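Local coordinates for protein alpha-glucosidase YIHQ (PDB 5AEG) that hydrolyses sulfoquinovosyl diacylglycerides and simple sulfoquinovosides such as sulfoquinovosyl glycerol, releasing sulfoquinovose for bacterial sulfoglycolysis as a family 31 glycoside hydrolase, at residues Asp127-Cys132 with Asp140-Pro145; Glu134-Phe139 with Tyr178-Pro183; Phe146-Ser151 with Met203-Ser208; Phe182-Phe187 with Gly457-Gln462. All blocks are in the same frame, centred on the assembly; numbering follows the deposited sequence.

In the fold
Interactions 1 to 3 lie wholly within the N-terminal mutarotase-like domain; interaction 4 joins it to the TIM barrel. Interaction 1 comes first, closing a short loop between strand 129-133 and residues 140-145. Interaction 2 starts inside that loop, at 134-139, and reaches forward to 178-183, so the two cross. Interaction 3 joins strand 145-148 to strand 203-206 and crosses interaction 2 in turn, while it follows interaction 1 in series. Interaction 4 begins at F182 and P183, where interaction 2 ends, and reaches 457-462, 270 residues beyond the end of 182-187; it crosses interaction 3 and ties the two domains together.

Interaction 1. Residues Asp127-Cys132 with Asp140-Pro145; sequences DHIYGC and DLRGKP
D140 meets H128 and the backbone of I129 through its carboxylate. Its CG stands anti to the backbone N (chi1 -178°), which carries the group across to residues 127-132. CB lies 3.9 Å from Y130 CE1, and CG packs near the CB of H128. At the tip the two oxygens divide the work. OD2 accepts from H128 ND1 at 2.7 Å; the donor approaches from above the carboxylate plane, while OD2 stays near the plane of the imidazole. OD1 is gripped twice, by I129 N at 3.2 Å and by R142 N at 3.1 Å, from opposite faces of the carboxylate; the second bond makes an Asx turn. Such a pair of N-H groups should hold the carboxylate's rotation and favour its charged form. Beside it, L141 N donates to I129 O at 2.7 Å, and L141 CD1 rests 3.7 Å from C132 SG. R142 bends at chi2 and brings NH1 to D127 O (2.9 Å), the oxygen lying in the guanidinium plane, while NH2 bonds A209 O and P210 O. Within the mutarotase-like domain, strand 129-133 pairs with strand 186-189, I129 and R142 pack on H213 of strand 212-217, and L141 touches F146 of strand 145-148.

Interaction 2. Residues Glu134-Phe139 with Tyr178-Pro183; sequences EQFSYF and YWTFFP
Two direct hydrogen bonds join E134 to the loop 178-183. E134 N donates to F182 O at 2.7 Å, almost straight (169°), and T180 OG1 donates to E134 O at 2.7 Å, in that carbonyl's plane. With OG1 anti to its own backbone N (chi1 175°), the same hydroxyl oxygen accepts from F182 N at 2.9 Å, forming an ST turn. An alanine in place of T180 would probably leave both E134 O and F182 N without these partners and free the turn to shift. One water accepts from Q135 NE2 within bonding distance of Y178 O; another accepts from F136 N, with Q135 OE1 and W179 O in reach. Apolar packing comes from F136, whose CZ meets F181 CE1 at 3.7 Å with the ring planes nearly perpendicular, at 89°. T180 OG1 lies at the edge of the F136 ring, and E134 OE1 lies 3.5 Å from F181 CE1 at the edge of that ring. The other carboxylate oxygen, E134 OE2, is bonded to H501. The F181 ring also approaches D472, the inferred proton donor, and E408, an active-site residue by similarity. The T180 hydroxyl, giving and accepting, thus joins both backbones beside these rings.

Interaction 3. Residues Phe146-Ser151 with Met203-Ser208; sequences FPLWTS and MNFDFS
L148 lays its CD1 methyl over the F205 ring, on the side of a two-strand antiparallel pairing that also carries F146 and M203. The methyl sits 3.6 Å from the ring centroid and only 9° off the normal, a centred CH-pi contact in which the leucine crosses the ring at about a right angle. The leucine CG lies anti to the carbonyl carbon (chi1 -61°), which swings the isobutyl group along the strand from M203 toward F205. CD1 also lies 4.3 Å from M203 CB. Farther along, F146 and F207 cross at about a right angle: F146 CD1 comes to the edge of the F207 ring, 4.2 Å from CD2. On the reverse face P147 and N204 lie side by side, pointing the same way, with P147 CG 3.8 Å from N204 ND2. The backbones meet in an antiparallel register. F146 and F205 form a hydrogen-bonded pair, F146 N to F205 O at 2.9 Å and F205 N to F146 O at 3.0 Å, and P147 faces N204 in the non-hydrogen-bonded pair between. In the N-terminal mutarotase-like domain, strand 145-148 is thereby added beyond 203-206, itself next to strand 212-217, while C132 packs against both L148 and F205. Chemically the two faces differ: one is aromatic and aliphatic and held by dispersion, and on the other the contact buries N204 OD1 with no partner in the model.

Interaction 4. Residues Phe182-Phe187 with Gly457-Gln462; sequences FPQPTF and GSTGSQ
F182 packs flat on G457, which lies in the loop between barrel strand 451-454 and helix 461-464, where the N-terminal mutarotase-like domain of this family 31 enzyme meets its TIM barrel. The main apolar contact is a CH-pi interaction: G457 CA lies 3.5 Å from the centroid of the F182 ring, 14° off the normal. The peptide that follows continues over the same ring, G457 C being 3.3 Å from F182 CD1. Glycine suits this place, since a CB pointing at the ring would clash with it. S461 CB adds a touch at F182 CZ, at 3.7 Å. F182 CA also makes a CA-H...O contact with G457 O. T459 OG1 sits beside the aliphatic part of Q184, 3.4 Å from CG, the two side chains crossing at about a right angle. The hydrogen bonding centres on Q184, whose CG is anti to the backbone N (chi1 -168°) and whose chain, extended beyond it, reaches tip to tip with Q462, the amide planes almost perpendicular. Across the domain boundary, Q462 NE2 donates to Q184 OE1 at 2.9 Å, nearly straight at 175°; Q462 NE2 also donates to T496 O. A leucine in place of Q184 would probably leave one N-H of Q462 without its acceptor and T186 OG1 without a donor. Q184 NE2 turns back to T186 OG1 at 2.9 Å, which fixes which end of the amide faces Q462.

Interaction 1. Residues Asp127-Cys132 with Asp140-Pro145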
# COMPACT_ATOMS: atom_id res chain seq x y z
N ASP A 127 -6.53 -20.77 -12.56
CA ASP A 127 -6.82 -19.86 -11.49
C ASP A 127 -6.00 -18.55 -11.66
O ASP A 127 -4.85 -18.61 -12.04
CB ASP A 127 -6.46 -20.47 -10.13
CG ASP A 127 -7.26 -21.71 -9.77
OD1 ASP A 127 -8.37 -21.92 -10.32
OD2 ASP A 127 -6.82 -22.42 -8.84
N HIS A 128 -6.59 -17.42 -11.30
CA HIS A 128 -5.82 -16.19 -11.07
C HIS A 128 -5.67 -15.96 -9.61
O HIS A 128 -6.45 -16.48 -8.77
CB HIS A 128 -6.50 -14.96 -11.77
CG HIS A 128 -6.81 -15.20 -13.20
ND1 HIS A 128 -5.90 -15.01 -14.21
CD2 HIS A 128 -7.95 -15.68 -13.81
CE1 HIS A 128 -6.45 -15.30 -15.39
NE2 HIS A 128 -7.68 -15.73 -15.17
N ILE A 129 -4.73 -15.05 -9.26
CA ILE A 129 -4.40 -14.80 -7.91
C ILE A 129 -4.19 -13.27 -7.75
O ILE A 129 -3.48 -12.66 -8.58
CB ILE A 129 -3.10 -15.53 -7.53
CG1 ILE A 129 -3.23 -17.09 -7.53
CG2 ILE A 129 -2.64 -15.10 -6.17
CD1 ILE A 129 -4.15 -17.58 -6.41
N TYR A 130 -4.76 -12.71 -6.73
CA TYR A 130 -4.69 -11.27 -6.50
C TYR A 130 -4.31 -11.01 -5.05
O TYR A 130 -4.54 -11.84 -4.14
CB TYR A 130 -6.05 -10.61 -6.80
CG TYR A 130 -6.53 -10.91 -8.13
CD1 TYR A 130 -6.07 -10.23 -9.25
CD2 TYR A 130 -7.44 -11.95 -8.33
CE1 TYR A 130 -6.47 -10.59 -10.54
CE2 TYR A 130 -7.88 -12.30 -9.59
CZ TYR A 130 -7.38 -11.65 -10.70
OH TYR A 130 -7.77 -11.95 -11.96
N GLY A 131 -3.74 -9.84 -4.85
CA GLY A 131 -3.42 -9.37 -3.53
C GLY A 131 -1.94 -9.31 -3.26
O GLY A 131 -1.14 -8.75 -4.03
N CYS A 132 -1.58 -9.88 -2.14
CA CYS A 132 -0.23 -9.84 -1.60
C CYS A 132 0.21 -8.44 -1.25
O CYS A 132 1.43 -8.14 -1.28
CB CYS A 132 0.82 -10.58 -2.41
SG CYS A 132 0.77 -12.40 -2.37
N ASP A 140 -2.90 -9.48 -11.36
CA ASP A 140 -2.91 -10.96 -11.37
C ASP A 140 -1.50 -11.41 -11.13
O ASP A 140 -0.61 -11.12 -11.91
CB ASP A 140 -3.36 -11.47 -12.70
CG ASP A 140 -3.46 -13.01 -12.78
OD1 ASP A 140 -3.34 -13.74 -11.81
OD2 ASP A 140 -3.69 -13.46 -13.89
N LEU A 141 -1.26 -12.16 -10.05
CA LEU A 141 0.08 -12.62 -9.70
C LEU A 141 0.46 -13.99 -10.27
O LEU A 141 1.64 -14.48 -10.16
CB LEU A 141 0.17 -12.69 -8.16
CG LEU A 141 -0.21 -11.46 -7.36
CD1 LEU A 141 -0.07 -11.63 -5.88
CD2 LEU A 141 0.56 -10.27 -7.81
N ARG A 142 -0.49 -14.66 -10.90
CA ARG A 142 -0.19 -16.02 -11.46
C ARG A 142 0.90 -16.08 -12.48
O ARG A 142 0.98 -15.24 -13.33
CB ARG A 142 -1.48 -16.70 -12.00
CG ARG A 142 -1.35 -18.24 -12.01
CD ARG A 142 -1.62 -18.82 -10.64
NE ARG A 142 -1.27 -20.22 -10.51
CZ ARG A 142 -2.05 -21.22 -10.94
NH1 ARG A 142 -3.21 -20.95 -11.54
NH2 ARG A 142 -1.66 -22.48 -10.73
N GLY A 143 1.79 -17.06 -12.35
CA GLY A 143 2.92 -17.14 -13.24
C GLY A 143 4.25 -16.72 -12.62
O GLY A 143 5.27 -16.99 -13.18
N LYS A 144 4.24 -16.12 -11.43
CA LYS A 144 5.46 -15.57 -10.87
C LYS A 144 5.55 -15.80 -9.39
O LYS A 144 4.51 -15.94 -8.70
CB LYS A 144 5.47 -14.02 -11.05
CG LYS A 144 5.47 -13.51 -12.48
CD LYS A 144 6.84 -13.74 -13.11
CE LYS A 144 7.69 -12.47 -13.17
NZ LYS A 144 8.91 -12.69 -14.01
N PRO A 145 6.79 -15.73 -8.85
CA PRO A 145 7.01 -15.71 -7.43
C PRO A 145 7.14 -14.31 -6.86
O PRO A 145 7.63 -13.40 -7.52
CB PRO A 145 8.32 -16.54 -7.29
CG PRO A 145 9.13 -16.09 -8.53
CD PRO A 145 8.06 -15.94 -9.59

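Interaction 2. Residues Glu134-Phe139 with Tyr178-Pro183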
# COMPACT_ATOMS: atom_id res chain seq x y z
N GLU A 134 0.44 -4.41 -1.71
CA GLU A 134 0.47 -3.39 -2.78
C GLU A 134 1.55 -3.82 -3.76
O GLU A 134 2.75 -3.72 -3.49
CB GLU A 134 0.73 -2.00 -2.18
CG GLU A 134 0.56 -0.82 -3.20
CD GLU A 134 0.76 0.49 -2.54
OE1 GLU A 134 1.30 0.46 -1.38
OE2 GLU A 134 0.26 1.52 -3.05
N GLN A 135 1.09 -4.25 -4.94
CA GLN A 135 1.86 -4.73 -6.02
C GLN A 135 1.80 -3.76 -7.21
O GLN A 135 0.74 -3.30 -7.59
CB GLN A 135 1.38 -6.11 -6.42
CG GLN A 135 1.64 -7.16 -5.30
CD GLN A 135 3.13 -7.37 -5.02
OE1 GLN A 135 4.01 -7.15 -5.90
NE2 GLN A 135 3.43 -7.88 -3.85
N PHE A 136 2.97 -3.38 -7.69
CA PHE A 136 3.03 -2.31 -8.68
C PHE A 136 3.29 -2.73 -10.12
O PHE A 136 3.10 -1.92 -11.03
CB PHE A 136 4.14 -1.32 -8.22
CG PHE A 136 3.81 -0.49 -7.03
CD1 PHE A 136 4.09 -0.96 -5.75
CD2 PHE A 136 3.33 0.82 -7.17
CE1 PHE A 136 3.82 -0.23 -4.64
CE2 PHE A 136 3.10 1.57 -6.07
CZ PHE A 136 3.33 1.04 -4.80
N SER A 137 3.82 -3.95 -10.37
CA SER A 137 4.04 -4.46 -11.71
C SER A 137 3.03 -5.51 -12.19
O SER A 137 2.86 -5.72 -13.41
CB SER A 137 5.44 -5.10 -11.83
OG SER A 137 6.48 -4.14 -11.62
N TYR A 138 2.38 -6.18 -11.25
CA TYR A 138 1.43 -7.25 -11.54
C TYR A 138 0.21 -7.01 -10.68
O TYR A 138 0.34 -6.56 -9.52
CB TYR A 138 2.03 -8.63 -11.22
CG TYR A 138 3.10 -9.00 -12.22
CD1 TYR A 138 2.75 -9.37 -13.52
CD2 TYR A 138 4.46 -8.87 -11.91
CE1 TYR A 138 3.75 -9.62 -14.49
CE2 TYR A 138 5.44 -9.15 -12.83
CZ TYR A 138 5.11 -9.53 -14.10
OH TYR A 138 6.14 -9.79 -14.96
N PHE A 139 -0.99 -7.29 -11.23
CA PHE A 139 -2.16 -7.36 -10.37
C PHE A 139 -2.47 -8.84 -10.25
O PHE A 139 -2.37 -9.41 -9.13
CB PHE A 139 -3.34 -6.52 -10.94
CG PHE A 139 -4.63 -6.67 -10.18
CD1 PHE A 139 -4.67 -6.76 -8.76
CD2 PHE A 139 -5.84 -6.74 -10.90
CE1 PHE A 139 -5.87 -6.96 -8.07
CE2 PHE A 139 -7.04 -6.91 -10.22
CZ PHE A 139 -7.06 -6.98 -8.80
N TYR A 178 8.63 -7.09 -7.89
CA TYR A 178 7.97 -7.47 -6.64
C TYR A 178 8.34 -6.54 -5.53
O TYR A 178 7.76 -6.67 -4.45
CB TYR A 178 8.33 -8.94 -6.21
CG TYR A 178 9.77 -9.15 -5.97
CD1 TYR A 178 10.33 -8.91 -4.73
CD2 TYR A 178 10.60 -9.56 -7.00
CE1 TYR A 178 11.68 -9.08 -4.54
CE2 TYR A 178 11.95 -9.71 -6.79
CZ TYR A 178 12.47 -9.47 -5.55
OH TYR A 178 13.83 -9.67 -5.37
N TRP A 179 9.23 -5.56 -5.72
CA TRP A 179 9.58 -4.73 -4.63
C TRP A 179 8.40 -3.84 -4.17
O TRP A 179 7.69 -3.30 -4.99
CB TRP A 179 10.80 -3.85 -4.97
CG TRP A 179 12.08 -4.55 -4.94
CD1 TRP A 179 12.33 -5.82 -5.25
CD2 TRP A 179 13.33 -3.96 -4.56
NE1 TRP A 179 13.68 -6.08 -5.11
CE2 TRP A 179 14.31 -4.97 -4.63
CE3 TRP A 179 13.71 -2.69 -4.20
CZ2 TRP A 179 15.64 -4.72 -4.33
CZ3 TRP A 179 15.06 -2.43 -3.84
CH2 TRP A 179 16.01 -3.44 -3.94
N THR A 180 8.24 -3.69 -2.87
CA THR A 180 7.21 -2.84 -2.31
C THR A 180 7.40 -2.59 -0.84
O THR A 180 7.94 -3.44 -0.10
CB THR A 180 5.80 -3.55 -2.53
OG1 THR A 180 4.75 -2.82 -1.90
CG2 THR A 180 5.77 -4.98 -2.06
N PHE A 181 6.84 -1.48 -0.45
CA PHE A 181 6.78 -1.09 0.91
C PHE A 181 5.57 -1.67 1.66
O PHE A 181 5.48 -1.41 2.83
CB PHE A 181 6.89 0.42 1.13
CG PHE A 181 6.32 1.25 0.03
CD1 PHE A 181 5.01 1.14 -0.30
CD2 PHE A 181 7.15 2.11 -0.68
CE1 PHE A 181 4.49 1.83 -1.41
CE2 PHE A 181 6.64 2.88 -1.79
CZ PHE A 181 5.34 2.65 -2.17
N PHE A 182 4.67 -2.41 0.98
CA PHE A 182 3.46 -2.96 1.64
C PHE A 182 3.25 -4.34 0.99
O PHE A 182 2.24 -4.55 0.35
CB PHE A 182 2.27 -2.01 1.46
CG PHE A 182 1.05 -2.31 2.30
CD1 PHE A 182 0.81 -3.56 2.95
CD2 PHE A 182 0.06 -1.36 2.34
CE1 PHE A 182 -0.34 -3.74 3.66
CE2 PHE A 182 -1.10 -1.53 3.12
CZ PHE A 182 -1.29 -2.75 3.72
N PRO A 183 4.21 -5.27 1.15
CA PRO A 183 3.90 -6.64 0.80
C PRO A 183 3.04 -7.21 1.95
O PRO A 183 3.10 -6.70 3.06
CB PRO A 183 5.27 -7.35 0.80
CG PRO A 183 6.03 -6.59 1.87
CD PRO A 183 5.45 -5.19 1.93
O HOH W 1 6.16 -8.62 -3.28
O HOH W 2 5.30 -4.66 -6.24

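Interaction 3. Residues Phe146-Ser151 with Met203-Ser208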
# COMPACT_ATOMS: atom_id res chain seq x y z
N PHE A 146 6.69 -14.17 -5.64
CA PHE A 146 6.70 -12.90 -4.90
C PHE A 146 7.31 -13.08 -3.53
O PHE A 146 6.63 -13.43 -2.54
CB PHE A 146 5.32 -12.24 -4.82
CG PHE A 146 4.80 -11.86 -6.18
CD1 PHE A 146 4.19 -12.83 -6.97
CD2 PHE A 146 4.94 -10.57 -6.68
CE1 PHE A 146 3.75 -12.54 -8.23
CE2 PHE A 146 4.52 -10.28 -7.97
CZ PHE A 146 3.96 -11.26 -8.76
N PRO A 147 8.60 -12.75 -3.43
CA PRO A 147 9.13 -12.48 -2.11
C PRO A 147 8.31 -11.36 -1.43
O PRO A 147 7.97 -10.32 -2.06
CB PRO A 147 10.55 -11.95 -2.41
CG PRO A 147 10.90 -12.63 -3.73
CD PRO A 147 9.58 -12.47 -4.47
N LEU A 148 8.10 -11.54 -0.15
CA LEU A 148 7.33 -10.67 0.71
C LEU A 148 8.20 -10.11 1.84
O LEU A 148 8.27 -10.67 2.99
CB LEU A 148 6.14 -11.43 1.31
CG LEU A 148 5.18 -11.97 0.21
CD1 LEU A 148 4.12 -12.87 0.86
CD2 LEU A 148 4.51 -10.88 -0.67
N TRP A 149 8.81 -8.96 1.56
CA TRP A 149 9.74 -8.35 2.47
C TRP A 149 9.65 -6.84 2.27
O TRP A 149 9.93 -6.38 1.16
CB TRP A 149 11.08 -8.89 2.15
CG TRP A 149 12.15 -8.34 3.06
CD1 TRP A 149 13.03 -7.30 2.79
CD2 TRP A 149 12.44 -8.76 4.40
NE1 TRP A 149 13.84 -7.08 3.88
CE2 TRP A 149 13.51 -7.94 4.87
CE3 TRP A 149 11.94 -9.77 5.22
CZ2 TRP A 149 14.08 -8.13 6.14
CZ3 TRP A 149 12.52 -9.96 6.50
CH2 TRP A 149 13.56 -9.14 6.93
N THR A 150 9.21 -6.12 3.28
CA THR A 150 9.00 -4.65 3.14
C THR A 150 10.33 -3.98 2.92
O THR A 150 11.36 -4.37 3.52
CB THR A 150 8.15 -3.99 4.26
OG1 THR A 150 7.84 -2.69 3.80
CG2 THR A 150 8.85 -3.95 5.61
N SER A 151 10.37 -3.06 1.96
CA SER A 151 11.59 -2.39 1.56
C SER A 151 11.28 -1.13 0.79
O SER A 151 10.10 -0.80 0.55
CB SER A 151 12.48 -3.27 0.68
OG SER A 151 12.08 -3.42 -0.71
N MET A 203 8.89 -14.32 3.68
CA MET A 203 8.14 -15.38 2.97
C MET A 203 8.29 -15.14 1.51
O MET A 203 8.62 -14.06 1.10
CB MET A 203 6.65 -15.32 3.39
CG MET A 203 6.42 -15.76 4.81
SD MET A 203 4.64 -15.77 5.25
CE MET A 203 4.63 -14.40 6.28
N ASN A 204 8.07 -16.15 0.71
CA ASN A 204 8.06 -16.10 -0.69
C ASN A 204 6.85 -16.89 -1.16
O ASN A 204 6.76 -18.11 -0.90
CB ASN A 204 9.33 -16.71 -1.30
CG ASN A 204 9.38 -16.52 -2.81
OD1 ASN A 204 8.37 -16.54 -3.47
ND2 ASN A 204 10.54 -16.38 -3.34
N PHE A 205 5.94 -16.23 -1.83
CA PHE A 205 4.69 -16.87 -2.35
C PHE A 205 4.85 -17.12 -3.80
O PHE A 205 4.93 -16.16 -4.58
CB PHE A 205 3.45 -16.00 -2.03
CG PHE A 205 2.92 -16.08 -0.61
CD1 PHE A 205 3.67 -16.54 0.46
CD2 PHE A 205 1.67 -15.56 -0.35
CE1 PHE A 205 3.14 -16.54 1.72
CE2 PHE A 205 1.11 -15.63 0.93
CZ PHE A 205 1.86 -16.08 1.97
N ASP A 206 4.95 -18.41 -4.21
CA ASP A 206 5.30 -18.73 -5.57
C ASP A 206 4.02 -19.21 -6.28
O ASP A 206 3.44 -20.26 -5.98
CB ASP A 206 6.42 -19.74 -5.61
CG ASP A 206 6.84 -20.09 -7.00
OD1 ASP A 206 6.36 -19.51 -8.00
OD2 ASP A 206 7.74 -20.90 -7.14
N PHE A 207 3.56 -18.41 -7.23
CA PHE A 207 2.34 -18.69 -7.98
C PHE A 207 2.63 -19.13 -9.40
O PHE A 207 1.76 -19.03 -10.27
CB PHE A 207 1.41 -17.43 -7.93
CG PHE A 207 1.01 -17.02 -6.56
CD1 PHE A 207 0.23 -17.85 -5.76
CD2 PHE A 207 1.42 -15.81 -6.03
CE1 PHE A 207 -0.16 -17.44 -4.53
CE2 PHE A 207 1.09 -15.43 -4.79
CZ PHE A 207 0.29 -16.24 -4.02
N SER A 208 3.80 -19.70 -9.63
CA SER A 208 4.32 -20.05 -10.96
C SER A 208 3.78 -21.38 -11.49
O SER A 208 3.60 -21.58 -12.70
CB SER A 208 5.85 -20.22 -10.92
OG SER A 208 6.35 -18.93 -10.71

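Interaction 4. Residues Phe182-Phe187 with Gly457-Gln462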
# COMPACT_ATOMS: atom_id res chain seq x y z
N PHE A 182 4.67 -2.41 0.98
CA PHE A 182 3.46 -2.96 1.64
C PHE A 182 3.25 -4.34 0.99
O PHE A 182 2.24 -4.55 0.35
CB PHE A 182 2.27 -2.01 1.46
CG PHE A 182 1.05 -2.31 2.30
CD1 PHE A 182 0.81 -3.56 2.95
CD2 PHE A 182 0.06 -1.36 2.34
CE1 PHE A 182 -0.34 -3.74 3.66
CE2 PHE A 182 -1.10 -1.53 3.12
CZ PHE A 182 -1.29 -2.75 3.72
N PRO A 183 4.21 -5.27 1.15
CA PRO A 183 3.90 -6.64 0.80
C PRO A 183 3.04 -7.21 1.95
O PRO A 183 3.10 -6.70 3.06
CB PRO A 183 5.27 -7.35 0.80
CG PRO A 183 6.03 -6.59 1.87
CD PRO A 183 5.45 -5.19 1.93
N GLN A 184 2.20 -8.18 1.68
CA GLN A 184 1.41 -8.77 2.75
C GLN A 184 1.18 -10.26 2.39
O GLN A 184 0.91 -10.56 1.25
CB GLN A 184 0.06 -8.07 2.96
CG GLN A 184 -0.60 -8.54 4.28
CD GLN A 184 -1.80 -7.77 4.67
OE1 GLN A 184 -1.72 -6.56 4.81
NE2 GLN A 184 -2.90 -8.44 4.88
N PRO A 185 1.23 -11.18 3.42
CA PRO A 185 1.10 -12.63 3.15
C PRO A 185 -0.36 -13.06 3.14
O PRO A 185 -0.79 -13.87 3.96
CB PRO A 185 1.91 -13.26 4.30
CG PRO A 185 1.72 -12.31 5.39
CD PRO A 185 1.79 -10.93 4.74
N THR A 186 -1.10 -12.50 2.17
CA THR A 186 -2.59 -12.57 2.11
C THR A 186 -2.91 -12.55 0.61
O THR A 186 -2.39 -11.70 -0.12
CB THR A 186 -3.22 -11.35 2.76
OG1 THR A 186 -2.76 -11.26 4.10
CG2 THR A 186 -4.72 -11.43 2.76
N PHE A 187 -3.69 -13.51 0.10
CA PHE A 187 -4.02 -13.56 -1.31
C PHE A 187 -5.46 -14.08 -1.50
O PHE A 187 -6.06 -14.65 -0.55
CB PHE A 187 -3.00 -14.32 -2.19
CG PHE A 187 -2.92 -15.80 -1.98
CD1 PHE A 187 -2.06 -16.34 -1.03
CD2 PHE A 187 -3.72 -16.69 -2.71
CE1 PHE A 187 -1.95 -17.70 -0.88
CE2 PHE A 187 -3.64 -18.03 -2.49
CZ PHE A 187 -2.75 -18.52 -1.59
N GLY A 457 3.03 -0.48 4.68
CA GLY A 457 2.04 -1.21 5.35
C GLY A 457 2.34 -2.62 5.66
O GLY A 457 3.30 -3.18 5.17
N SER A 458 1.50 -3.19 6.55
CA SER A 458 1.59 -4.59 6.86
C SER A 458 0.25 -5.01 7.45
O SER A 458 -0.65 -4.20 7.59
CB SER A 458 2.74 -4.87 7.87
OG SER A 458 2.58 -4.23 9.13
N THR A 459 0.12 -6.30 7.74
CA THR A 459 -1.11 -6.85 8.30
C THR A 459 -1.64 -6.01 9.44
O THR A 459 -0.93 -5.74 10.38
CB THR A 459 -0.88 -8.32 8.74
OG1 THR A 459 -0.48 -9.11 7.61
CG2 THR A 459 -2.11 -8.84 9.34
N GLY A 460 -2.87 -5.50 9.31
CA GLY A 460 -3.47 -4.58 10.28
C GLY A 460 -3.59 -3.13 9.83
O GLY A 460 -4.35 -2.32 10.41
N SER A 461 -2.78 -2.73 8.83
CA SER A 461 -2.95 -1.39 8.20
C SER A 461 -4.37 -1.19 7.69
O SER A 461 -4.88 -0.09 7.58
CB SER A 461 -1.90 -1.20 7.04
OG SER A 461 -0.63 -1.05 7.66
N GLN A 462 -5.04 -2.29 7.38
CA GLN A 462 -6.44 -2.24 7.01
C GLN A 462 -7.37 -1.56 8.07
O GLN A 462 -8.38 -0.94 7.72
CB GLN A 462 -6.95 -3.64 6.72
CG GLN A 462 -6.37 -4.36 5.53
CD GLN A 462 -4.98 -4.93 5.77
OE1 GLN A 462 -4.51 -5.01 6.93
NE2 GLN A 462 -4.32 -5.32 4.68